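Local atomic coordinates of galactonate dehydratase (Zobellia galactanivorans, PDB entry 5OLC), a protein that belongs to the enolase superfamily, joining an N-terminal domain of the mandelate racemase and muconate lactonizing enzyme type to a TIM-barrel-like C-terminal domain. Residues 71-76 with 86-91; 139-144 with 161-166; 177-182 with 205-210; 252-257 with 302-307. All coordinates share one frame; numbering follows the deposited sequence.

Interaction 1 (71-76 with 86-91); sequences TPFLLG and WQEMYR
L74 and M89 make the apolar part of this contact. Their side chains cross at about a right angle, with L74 CD1 4.0 Å from M89 SD. The second methyl, L74 CD2, lies 4.1 Å from M89 CG. M89 reaches this place with CG beside its backbone N (chi1 -73°). Both residues are buried: I109 of helix 101-120 packs on both, and I14 of strand 11-22 touches L74.

F73 and E88 make the mixed part. E88 OE1 comes to 3.6 Å from F73 CB and approaches the ring obliquely. This is van der Waals contact, and no hydrogen bond joins the two segments. The E88 chain leaves CB with CG anti to the backbone N and then bends at chi2 (74°). OE1 has its polar partner on the same helix, in a salt bridge with R92. The F73 ring turns off from 86-91 and meets F69 edge-to-face.

Backbone bonding shapes the loop itself, where L74 N donates to T71 O at 3.1 Å. Through L74 and F73 the loop that follows helix 60-70 rests against helix 82-93. This is a helix-loop-helix connection within the mandelate racemase-type N-terminal domain.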
# COMPACT_ATOMS: atom_id res chain seq x y z
N THR A 71 -36.02 8.55 -24.81
CA THR A 71 -37.18 9.39 -25.11
C THR A 71 -38.46 8.77 -24.53
O THR A 71 -39.09 9.50 -23.78
CB THR A 71 -37.24 9.78 -26.58
OG1 THR A 71 -36.07 10.54 -26.87
CG2 THR A 71 -38.44 10.63 -26.91
N PRO A 72 -38.79 7.46 -24.68
CA PRO A 72 -40.03 6.94 -24.05
C PRO A 72 -40.20 7.19 -22.54
O PRO A 72 -41.33 7.51 -22.14
CB PRO A 72 -40.00 5.44 -24.35
CG PRO A 72 -39.22 5.35 -25.61
CD PRO A 72 -38.16 6.42 -25.53
N PHE A 73 -39.10 7.09 -21.73
CA PHE A 73 -39.13 7.28 -20.26
C PHE A 73 -38.89 8.73 -19.79
O PHE A 73 -38.65 8.96 -18.59
CB PHE A 73 -38.17 6.33 -19.54
CG PHE A 73 -37.55 5.22 -20.34
CD1 PHE A 73 -38.18 3.98 -20.44
CD2 PHE A 73 -36.31 5.38 -20.93
CE1 PHE A 73 -37.59 2.94 -21.16
CE2 PHE A 73 -35.72 4.34 -21.65
CZ PHE A 73 -36.37 3.13 -21.77
N LEU A 74 -38.95 9.70 -20.72
CA LEU A 74 -38.74 11.11 -20.39
C LEU A 74 -39.96 11.99 -20.67
O LEU A 74 -40.11 13.06 -20.06
CB LEU A 74 -37.50 11.68 -21.10
CG LEU A 74 -36.12 11.25 -20.64
CD1 LEU A 74 -35.07 11.97 -21.40
CD2 LEU A 74 -35.90 11.52 -19.18
N LEU A 75 -40.81 11.56 -21.61
CA LEU A 75 -42.02 12.26 -22.03
C LEU A 75 -43.07 12.21 -20.89
O LEU A 75 -43.27 11.16 -20.25
CB LEU A 75 -42.56 11.55 -23.31
CG LEU A 75 -42.30 12.17 -24.70
CD1 LEU A 75 -40.87 12.66 -24.88
CD2 LEU A 75 -42.60 11.19 -25.76
N GLY A 76 -43.71 13.37 -20.66
CA GLY A 76 -44.73 13.55 -19.62
C GLY A 76 -44.18 13.73 -18.21
O GLY A 76 -44.88 13.52 -17.21
N TRP A 86 -32.11 12.52 -14.90
CA TRP A 86 -30.73 12.02 -15.01
C TRP A 86 -30.63 10.67 -14.35
O TRP A 86 -30.11 9.75 -14.97
CB TRP A 86 -29.73 13.00 -14.40
CG TRP A 86 -28.34 12.86 -14.90
CD1 TRP A 86 -27.70 13.66 -15.80
CD2 TRP A 86 -27.38 11.87 -14.50
NE1 TRP A 86 -26.42 13.20 -16.02
CE2 TRP A 86 -26.19 12.12 -15.23
CE3 TRP A 86 -27.41 10.78 -13.60
CZ2 TRP A 86 -25.05 11.33 -15.09
CZ3 TRP A 86 -26.29 9.97 -13.50
CH2 TRP A 86 -25.13 10.25 -14.23
N GLN A 87 -31.18 10.53 -13.15
CA GLN A 87 -31.19 9.26 -12.44
C GLN A 87 -32.06 8.18 -13.10
O GLN A 87 -31.74 7.00 -12.99
CB GLN A 87 -31.57 9.47 -10.96
CG GLN A 87 -30.39 9.89 -10.09
CD GLN A 87 -29.31 8.82 -10.01
OE1 GLN A 87 -29.51 7.73 -9.47
NE2 GLN A 87 -28.15 9.11 -10.59
N GLU A 88 -33.14 8.58 -13.81
CA GLU A 88 -33.98 7.62 -14.53
C GLU A 88 -33.18 7.06 -15.70
O GLU A 88 -33.05 5.85 -15.83
CB GLU A 88 -35.31 8.27 -14.99
CG GLU A 88 -36.18 7.39 -15.88
CD GLU A 88 -36.96 6.23 -15.27
OE1 GLU A 88 -37.70 5.58 -16.05
OE2 GLU A 88 -36.85 5.97 -14.05
N MET A 89 -32.56 7.96 -16.51
CA MET A 89 -31.70 7.64 -17.64
C MET A 89 -30.55 6.78 -17.21
O MET A 89 -30.21 5.83 -17.90
CB MET A 89 -31.18 8.92 -18.29
CG MET A 89 -32.22 9.70 -19.06
SD MET A 89 -31.42 10.99 -20.02
CE MET A 89 -31.27 12.25 -18.82
N TYR A 90 -29.94 7.08 -16.04
CA TYR A 90 -28.84 6.29 -15.48
C TYR A 90 -29.33 4.90 -15.12
O TYR A 90 -28.81 3.95 -15.67
CB TYR A 90 -28.18 6.98 -14.27
CG TYR A 90 -26.97 6.24 -13.75
CD1 TYR A 90 -25.73 6.37 -14.37
CD2 TYR A 90 -27.06 5.40 -12.64
CE1 TYR A 90 -24.61 5.68 -13.90
CE2 TYR A 90 -25.95 4.69 -12.18
CZ TYR A 90 -24.72 4.84 -12.80
OH TYR A 90 -23.63 4.16 -12.32
N ARG A 91 -30.38 4.77 -14.26
CA ARG A 91 -30.97 3.47 -13.90
C ARG A 91 -31.26 2.60 -15.13
O ARG A 91 -31.01 1.40 -15.10
CB ARG A 91 -32.23 3.64 -13.02
CG ARG A 91 -31.96 3.89 -11.54
CD ARG A 91 -31.71 2.61 -10.72
NE ARG A 91 -32.94 1.93 -10.29
CZ ARG A 91 -33.01 1.05 -9.29
NH1 ARG A 91 -31.93 0.75 -8.58
NH2 ARG A 91 -34.17 0.48 -8.98

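Interaction 2 (139-144 with 161-166); sequences PYATGL and LLYKSQ
A141 and Y163 form a buried CH-pi contact between a barrel strand and the helix that follows it. Strand 136-142, helix 154-165 and strand 170-174 make a beta-alpha-beta crossover, the repeating element of a TIM barrel. The two strands are parallel neighbours, and the helix packs against them.

The A141 methyl points to the helix and sits over the centre of one face of the Y163 ring. CB is 3.6 Å from the ring centroid, only 14° off the ring normal. A141 CB lies within 4.2 Å of all six ring carbons of Y163, nearest CG and CD2 at 3.6 Å. Y163 places CG anti to its carbonyl carbon (chi1 -61°), which sends the ring across to the strand. T142 points away from the helix, and its side chain touches E337 and D339 instead.

The far end of the ring reaches T142 and G143. Y163 OH is 3.6 Å from T142 O, and no hydrogen bond forms there. G143 CA lies at the ring edge, near its plane, 4.2 Å from Y163 OH. T171 of strand 170-174 and R340 also pack on the Y163 side chain. A141 O accepts a hydrogen bond from T171 OG1, which ties the two strands together beside the contact.

The helix ends just beyond Y163. There L161 O takes two bonds from one residue: S165 OG donates to it at 2.7 Å, and S165 N approaches from the opposite face of the carbonyl plane.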
# COMPACT_ATOMS: atom_id res chain seq x y z
N PRO A 139 -10.55 32.36 -23.19
CA PRO A 139 -10.37 31.04 -23.81
C PRO A 139 -9.13 30.90 -24.69
O PRO A 139 -8.50 31.91 -25.04
CB PRO A 139 -11.66 30.83 -24.59
CG PRO A 139 -12.11 32.20 -24.94
CD PRO A 139 -11.65 33.11 -23.83
N TYR A 140 -8.77 29.65 -25.02
CA TYR A 140 -7.64 29.37 -25.90
C TYR A 140 -8.11 28.96 -27.29
O TYR A 140 -9.21 28.39 -27.44
CB TYR A 140 -6.65 28.36 -25.29
CG TYR A 140 -7.22 27.00 -24.94
CD1 TYR A 140 -7.78 26.75 -23.69
CD2 TYR A 140 -7.11 25.93 -25.83
CE1 TYR A 140 -8.28 25.49 -23.35
CE2 TYR A 140 -7.60 24.66 -25.50
CZ TYR A 140 -8.19 24.45 -24.26
OH TYR A 140 -8.68 23.21 -23.92
N ALA A 141 -7.30 29.29 -28.31
CA ALA A 141 -7.60 28.99 -29.70
C ALA A 141 -6.99 27.63 -30.10
O ALA A 141 -5.78 27.46 -29.96
CB ALA A 141 -7.06 30.10 -30.58
N THR A 142 -7.83 26.68 -30.59
CA THR A 142 -7.36 25.36 -31.04
C THR A 142 -7.15 25.37 -32.57
O THR A 142 -8.06 25.76 -33.31
CB THR A 142 -8.27 24.23 -30.54
OG1 THR A 142 -9.58 24.38 -31.09
CG2 THR A 142 -8.34 24.13 -29.04
N GLY A 143 -5.95 24.97 -33.02
CA GLY A 143 -5.57 24.95 -34.43
C GLY A 143 -4.69 23.81 -34.90
O GLY A 143 -3.46 23.95 -34.97
N LEU A 144 -5.33 22.69 -35.29
CA LEU A 144 -4.72 21.44 -35.80
C LEU A 144 -4.27 21.52 -37.26
O LEU A 144 -4.79 22.36 -38.01
CB LEU A 144 -5.63 20.18 -35.57
CG LEU A 144 -7.19 20.19 -35.74
CD1 LEU A 144 -7.90 20.79 -34.55
CD2 LEU A 144 -7.66 20.75 -37.07
N LEU A 161 -0.27 33.30 -35.79
CA LEU A 161 -0.10 34.76 -35.83
C LEU A 161 -1.44 35.49 -35.91
O LEU A 161 -1.58 36.57 -35.33
CB LEU A 161 0.83 35.18 -36.98
CG LEU A 161 2.30 34.81 -36.81
CD1 LEU A 161 2.99 34.72 -38.15
CD2 LEU A 161 3.02 35.79 -35.91
N LEU A 162 -2.44 34.86 -36.58
CA LEU A 162 -3.81 35.35 -36.70
C LEU A 162 -4.45 35.40 -35.31
O LEU A 162 -5.05 36.42 -34.95
CB LEU A 162 -4.62 34.43 -37.66
CG LEU A 162 -6.17 34.52 -37.63
CD1 LEU A 162 -6.68 35.69 -38.44
CD2 LEU A 162 -6.79 33.25 -38.14
N TYR A 163 -4.30 34.30 -34.52
CA TYR A 163 -4.84 34.18 -33.16
C TYR A 163 -4.26 35.22 -32.21
O TYR A 163 -5.03 35.83 -31.46
CB TYR A 163 -4.66 32.76 -32.61
CG TYR A 163 -5.36 31.67 -33.38
CD1 TYR A 163 -6.59 31.89 -33.99
CD2 TYR A 163 -4.83 30.38 -33.42
CE1 TYR A 163 -7.25 30.87 -34.68
CE2 TYR A 163 -5.50 29.35 -34.10
CZ TYR A 163 -6.70 29.60 -34.72
OH TYR A 163 -7.35 28.60 -35.39
N LYS A 164 -2.93 35.45 -32.26
CA LYS A 164 -2.24 36.46 -31.43
C LYS A 164 -2.80 37.86 -31.76
O LYS A 164 -3.06 38.63 -30.84
CB LYS A 164 -0.72 36.41 -31.64
CG LYS A 164 0.05 37.17 -30.57
CD LYS A 164 1.54 37.28 -30.88
CE LYS A 164 2.25 38.25 -29.95
NZ LYS A 164 2.48 37.70 -28.58
N SER A 165 -3.02 38.13 -33.07
CA SER A 165 -3.58 39.38 -33.60
C SER A 165 -5.04 39.55 -33.19
O SER A 165 -5.48 40.68 -32.95
CB SER A 165 -3.48 39.39 -35.12
OG SER A 165 -2.14 39.20 -35.54
N GLN A 166 -5.78 38.43 -33.08
CA GLN A 166 -7.19 38.39 -32.66
C GLN A 166 -7.39 38.63 -31.14
O GLN A 166 -8.53 38.64 -30.67
CB GLN A 166 -7.86 37.09 -33.12
CG GLN A 166 -8.28 37.11 -34.57
CD GLN A 166 -9.19 35.97 -34.92
OE1 GLN A 166 -8.77 34.93 -35.42
NE2 GLN A 166 -10.49 36.16 -34.70

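Interaction 3 (177-182 with 205-210); sequences LGIEQD and HAYCYK
Y207 OH donates a hydrogen bond to D182 OD2 at 2.6 Å. The same hydroxyl accepts one from G178 N at 3.1 Å, bent to 137° at the hydrogen. The Y207 ring and the D182 carboxylate stand nearly perpendicular, 88° apart. The hydroxyl meets OD2 from above the carboxylate plane, while OD2 lies at the ring edge. Beside this polar end, I179 CD1 packs 3.8 Å from Y207 CE1.

The next shell fixes the carboxylate. L177 N donates to D182 OD1 on its syn side at 3.2 Å, and G176 N donates to OD2. D182 carries CG beside its backbone N (chi1 -65°), which turns the carboxylate back toward these amides. G178 is the N-cap of helix 179-193, and D182 N bonds to G178 O at 2.8 Å in its first turn. L215 of helix 209-219 packs on both D182 and Y207.

The contact joins the loops that lead into two successive barrel helices. Both carboxylate oxygens receive donors close to a helix N-terminus. This setting would probably favour the ionised form of D182, with the Y207 hydroxyl serving as donor and acceptor at once.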
# COMPACT_ATOMS: atom_id res chain seq x y z
N LEU A 177 2.74 14.05 -35.29
CA LEU A 177 3.35 13.96 -36.62
C LEU A 177 4.78 13.39 -36.57
O LEU A 177 5.44 13.26 -37.61
CB LEU A 177 3.36 15.37 -37.24
CG LEU A 177 3.13 15.50 -38.75
CD1 LEU A 177 1.86 14.76 -39.21
CD2 LEU A 177 3.06 16.95 -39.14
N GLY A 178 5.23 13.02 -35.36
CA GLY A 178 6.57 12.48 -35.10
C GLY A 178 7.33 13.37 -34.14
O GLY A 178 7.25 14.60 -34.26
N ILE A 179 8.05 12.78 -33.18
CA ILE A 179 8.81 13.52 -32.16
C ILE A 179 9.70 14.61 -32.81
O ILE A 179 9.58 15.77 -32.41
CB ILE A 179 9.58 12.57 -31.19
CG1 ILE A 179 8.63 11.97 -30.15
CG2 ILE A 179 10.77 13.25 -30.49
CD1 ILE A 179 8.47 10.54 -30.30
N GLU A 180 10.51 14.27 -33.82
CA GLU A 180 11.38 15.25 -34.47
C GLU A 180 10.62 16.27 -35.34
O GLU A 180 11.08 17.40 -35.49
CB GLU A 180 12.51 14.58 -35.25
CG GLU A 180 13.70 14.21 -34.38
CD GLU A 180 14.45 15.34 -33.70
OE1 GLU A 180 14.65 16.40 -34.33
OE2 GLU A 180 14.87 15.15 -32.54
N GLN A 181 9.46 15.86 -35.90
CA GLN A 181 8.61 16.72 -36.74
C GLN A 181 7.89 17.77 -35.88
O GLN A 181 7.80 18.94 -36.28
CB GLN A 181 7.60 15.87 -37.53
CG GLN A 181 6.71 16.66 -38.49
CD GLN A 181 7.34 16.88 -39.84
OE1 GLN A 181 8.09 17.84 -40.06
NE2 GLN A 181 7.00 16.02 -40.79
N ASP A 182 7.38 17.35 -34.71
CA ASP A 182 6.67 18.19 -33.75
C ASP A 182 7.61 19.22 -33.16
O ASP A 182 7.32 20.40 -33.27
CB ASP A 182 6.02 17.34 -32.64
CG ASP A 182 4.91 16.42 -33.12
OD1 ASP A 182 4.44 16.59 -34.27
OD2 ASP A 182 4.50 15.55 -32.34
N HIS A 205 -3.63 10.89 -27.76
CA HIS A 205 -3.14 9.55 -27.39
C HIS A 205 -2.35 8.85 -28.54
O HIS A 205 -2.25 7.61 -28.57
CB HIS A 205 -4.26 8.64 -26.82
CG HIS A 205 -5.64 9.04 -27.22
ND1 HIS A 205 -6.31 10.04 -26.55
CD2 HIS A 205 -6.39 8.61 -28.25
CE1 HIS A 205 -7.47 10.17 -27.18
NE2 HIS A 205 -7.56 9.33 -28.21
N ALA A 206 -1.76 9.67 -29.45
CA ALA A 206 -0.96 9.25 -30.60
C ALA A 206 0.48 8.87 -30.20
O ALA A 206 1.29 8.52 -31.06
CB ALA A 206 -0.94 10.35 -31.65
N TYR A 207 0.78 8.93 -28.89
CA TYR A 207 2.09 8.58 -28.36
C TYR A 207 2.03 7.60 -27.19
O TYR A 207 1.02 7.50 -26.50
CB TYR A 207 2.87 9.85 -27.97
CG TYR A 207 3.35 10.67 -29.14
CD1 TYR A 207 4.32 10.18 -30.01
CD2 TYR A 207 2.88 11.96 -29.36
CE1 TYR A 207 4.79 10.94 -31.07
CE2 TYR A 207 3.35 12.73 -30.42
CZ TYR A 207 4.30 12.21 -31.27
OH TYR A 207 4.75 12.95 -32.33
N CYS A 208 3.14 6.87 -27.00
CA CYS A 208 3.35 5.90 -25.93
C CYS A 208 4.26 6.57 -24.91
O CYS A 208 4.88 7.59 -25.24
CB CYS A 208 3.96 4.61 -26.46
SG CYS A 208 3.13 3.93 -27.92
N TYR A 209 4.35 6.03 -23.69
CA TYR A 209 5.17 6.60 -22.62
C TYR A 209 6.58 7.03 -23.05
O TYR A 209 6.97 8.15 -22.75
CB TYR A 209 5.22 5.68 -21.39
CG TYR A 209 6.11 6.22 -20.29
CD1 TYR A 209 5.83 7.43 -19.67
CD2 TYR A 209 7.24 5.52 -19.87
CE1 TYR A 209 6.66 7.95 -18.68
CE2 TYR A 209 8.07 6.02 -18.87
CZ TYR A 209 7.77 7.23 -18.28
OH TYR A 209 8.59 7.73 -17.29
N LYS A 210 7.33 6.15 -23.76
CA LYS A 210 8.69 6.43 -24.26
C LYS A 210 8.71 7.59 -25.28
O LYS A 210 9.65 8.39 -25.29
CB LYS A 210 9.30 5.17 -24.90
CG LYS A 210 9.75 4.07 -23.93
CD LYS A 210 10.61 3.00 -24.61
CE LYS A 210 9.82 1.96 -25.40
NZ LYS A 210 10.63 1.34 -26.49

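Interaction 4 (252-257 with 302-307); sequences GGECEY and VPHTWG
H304 ND1 is hydrogen-bonded to D277 OD2, E254 lies across one face of the same imidazole, and Y57 meets that ring edge-to-face. Both segments lie at the ends of TIM-barrel strands, 250-252 and 300-301, near the centre of the chain. A histidine and an aspartate paired across neighbouring barrel loops are found in many relatives of mandelate racemase, and H304 with D277 is consistent with that pattern.

H304 swings its ring toward E254 with CG anti to the backbone N (chi1 179°). The carboxylate of E254 stacks on the ring, the two planes only 9° apart. E254 OE2 is 3.4 Å from H304 NE2, but the oxygen lies over the ring face, so the pair is not a hydrogen bond.

E254 OE1 also comes close to E228 OE2, two like charges side by side. In relatives, acidic residues at the ends of neighbouring barrel strands bind the metal, and E254 and E228 are consistent with such a role. Within the stack, E254 CG lies 3.9 Å from the centroid of the H304 ring, over the face and offset toward the rim, in a CH-pi contact. E254 CG is 3.7 Å from H304 CD2.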
# COMPACT_ATOMS: atom_id res chain seq x y z
N GLY A 252 -5.70 15.58 -19.20
CA GLY A 252 -6.39 14.36 -19.62
C GLY A 252 -7.76 14.19 -19.03
O GLY A 252 -8.09 14.81 -18.02
N GLY A 253 -8.56 13.34 -19.66
CA GLY A 253 -9.91 13.06 -19.19
C GLY A 253 -10.95 13.26 -20.26
O GLY A 253 -12.13 13.03 -19.99
N GLU A 254 -10.53 13.68 -21.49
CA GLU A 254 -11.43 13.85 -22.65
C GLU A 254 -12.33 12.62 -22.70
O GLU A 254 -13.55 12.73 -22.62
CB GLU A 254 -10.64 13.87 -23.96
CG GLU A 254 -9.93 15.16 -24.34
CD GLU A 254 -9.47 15.15 -25.79
OE1 GLU A 254 -8.32 15.59 -26.04
OE2 GLU A 254 -10.23 14.69 -26.67
N CYS A 255 -11.68 11.43 -22.71
CA CYS A 255 -12.24 10.09 -22.79
C CYS A 255 -12.71 9.50 -21.44
O CYS A 255 -13.03 8.31 -21.36
CB CYS A 255 -11.25 9.16 -23.49
SG CYS A 255 -10.44 9.91 -24.93
N GLU A 256 -12.78 10.34 -20.38
CA GLU A 256 -13.26 9.92 -19.06
C GLU A 256 -14.72 10.31 -18.87
O GLU A 256 -15.12 11.42 -19.22
CB GLU A 256 -12.37 10.43 -17.93
CG GLU A 256 -11.14 9.58 -17.68
CD GLU A 256 -11.36 8.18 -17.13
OE1 GLU A 256 -12.43 7.93 -16.53
OE2 GLU A 256 -10.44 7.34 -17.27
N TYR A 257 -15.53 9.37 -18.38
CA TYR A 257 -16.97 9.51 -18.22
C TYR A 257 -17.42 9.23 -16.79
O TYR A 257 -16.96 8.28 -16.16
CB TYR A 257 -17.70 8.56 -19.19
CG TYR A 257 -17.42 8.81 -20.67
CD1 TYR A 257 -16.28 8.29 -21.28
CD2 TYR A 257 -18.31 9.52 -21.46
CE1 TYR A 257 -16.00 8.53 -22.62
CE2 TYR A 257 -18.06 9.77 -22.81
CZ TYR A 257 -16.90 9.27 -23.39
OH TYR A 257 -16.66 9.49 -24.72
N VAL A 302 -10.48 22.21 -16.58
CA VAL A 302 -10.64 23.02 -17.79
C VAL A 302 -11.44 22.06 -18.64
O VAL A 302 -10.92 21.00 -18.94
CB VAL A 302 -9.30 23.42 -18.48
CG1 VAL A 302 -9.57 24.22 -19.77
CG2 VAL A 302 -8.38 24.20 -17.54
N PRO A 303 -12.73 22.32 -18.95
CA PRO A 303 -13.48 21.32 -19.72
C PRO A 303 -13.03 21.20 -21.18
O PRO A 303 -12.35 22.08 -21.71
CB PRO A 303 -14.93 21.78 -19.57
CG PRO A 303 -14.85 23.23 -19.36
CD PRO A 303 -13.56 23.50 -18.64
N HIS A 304 -13.38 20.07 -21.80
CA HIS A 304 -13.09 19.84 -23.21
C HIS A 304 -14.33 20.32 -23.97
O HIS A 304 -15.46 20.02 -23.55
CB HIS A 304 -12.81 18.35 -23.46
CG HIS A 304 -12.52 18.02 -24.90
ND1 HIS A 304 -13.45 17.36 -25.70
CD2 HIS A 304 -11.41 18.26 -25.63
CE1 HIS A 304 -12.87 17.23 -26.89
NE2 HIS A 304 -11.65 17.76 -26.90
N THR A 305 -14.13 21.14 -25.04
CA THR A 305 -15.22 21.66 -25.88
C THR A 305 -14.86 21.61 -27.36
O THR A 305 -13.90 22.27 -27.78
CB THR A 305 -15.76 23.05 -25.46
OG1 THR A 305 -14.97 23.62 -24.41
CG2 THR A 305 -17.22 23.00 -25.06
N TRP A 306 -15.63 20.83 -28.15
CA TRP A 306 -15.40 20.67 -29.59
C TRP A 306 -16.70 20.37 -30.35
O TRP A 306 -16.85 19.31 -30.97
CB TRP A 306 -14.32 19.59 -29.85
CG TRP A 306 -13.54 19.77 -31.12
CD1 TRP A 306 -12.63 20.76 -31.39
CD2 TRP A 306 -13.51 18.88 -32.25
NE1 TRP A 306 -12.08 20.56 -32.64
CE2 TRP A 306 -12.60 19.41 -33.19
CE3 TRP A 306 -14.20 17.69 -32.57
CZ2 TRP A 306 -12.35 18.80 -34.43
CZ3 TRP A 306 -13.95 17.08 -33.79
CH2 TRP A 306 -13.04 17.63 -34.70
N GLY A 307 -17.62 21.34 -30.31
CA GLY A 307 -18.91 21.24 -30.98
C GLY A 307 -19.46 22.56 -31.46
O GLY A 307 -18.70 23.41 -31.95

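How the interactions relate
The four contacts come one after another along the chain. Interaction 1, in the N-terminal domain, joins the loop after helix 60-70 to helix 82-93. The others belong to the barrel, whose strands from 136-142 to 300-301 run in one parallel series. The centre of interaction 4 is about 5 Å from the centre of the chain. It touches two others: Y140 of interaction 2 meets V302, and H205 of interaction 3 meets C255. Interactions 2 and 3 have centres about 23 Å apart; interaction 1 lies across the chain centre from both. Interaction 4 lies at strand ends, where active sites of this superfamily lie, so it probably borders that site. Interactions 2 and 3 join parts of the barrel wall.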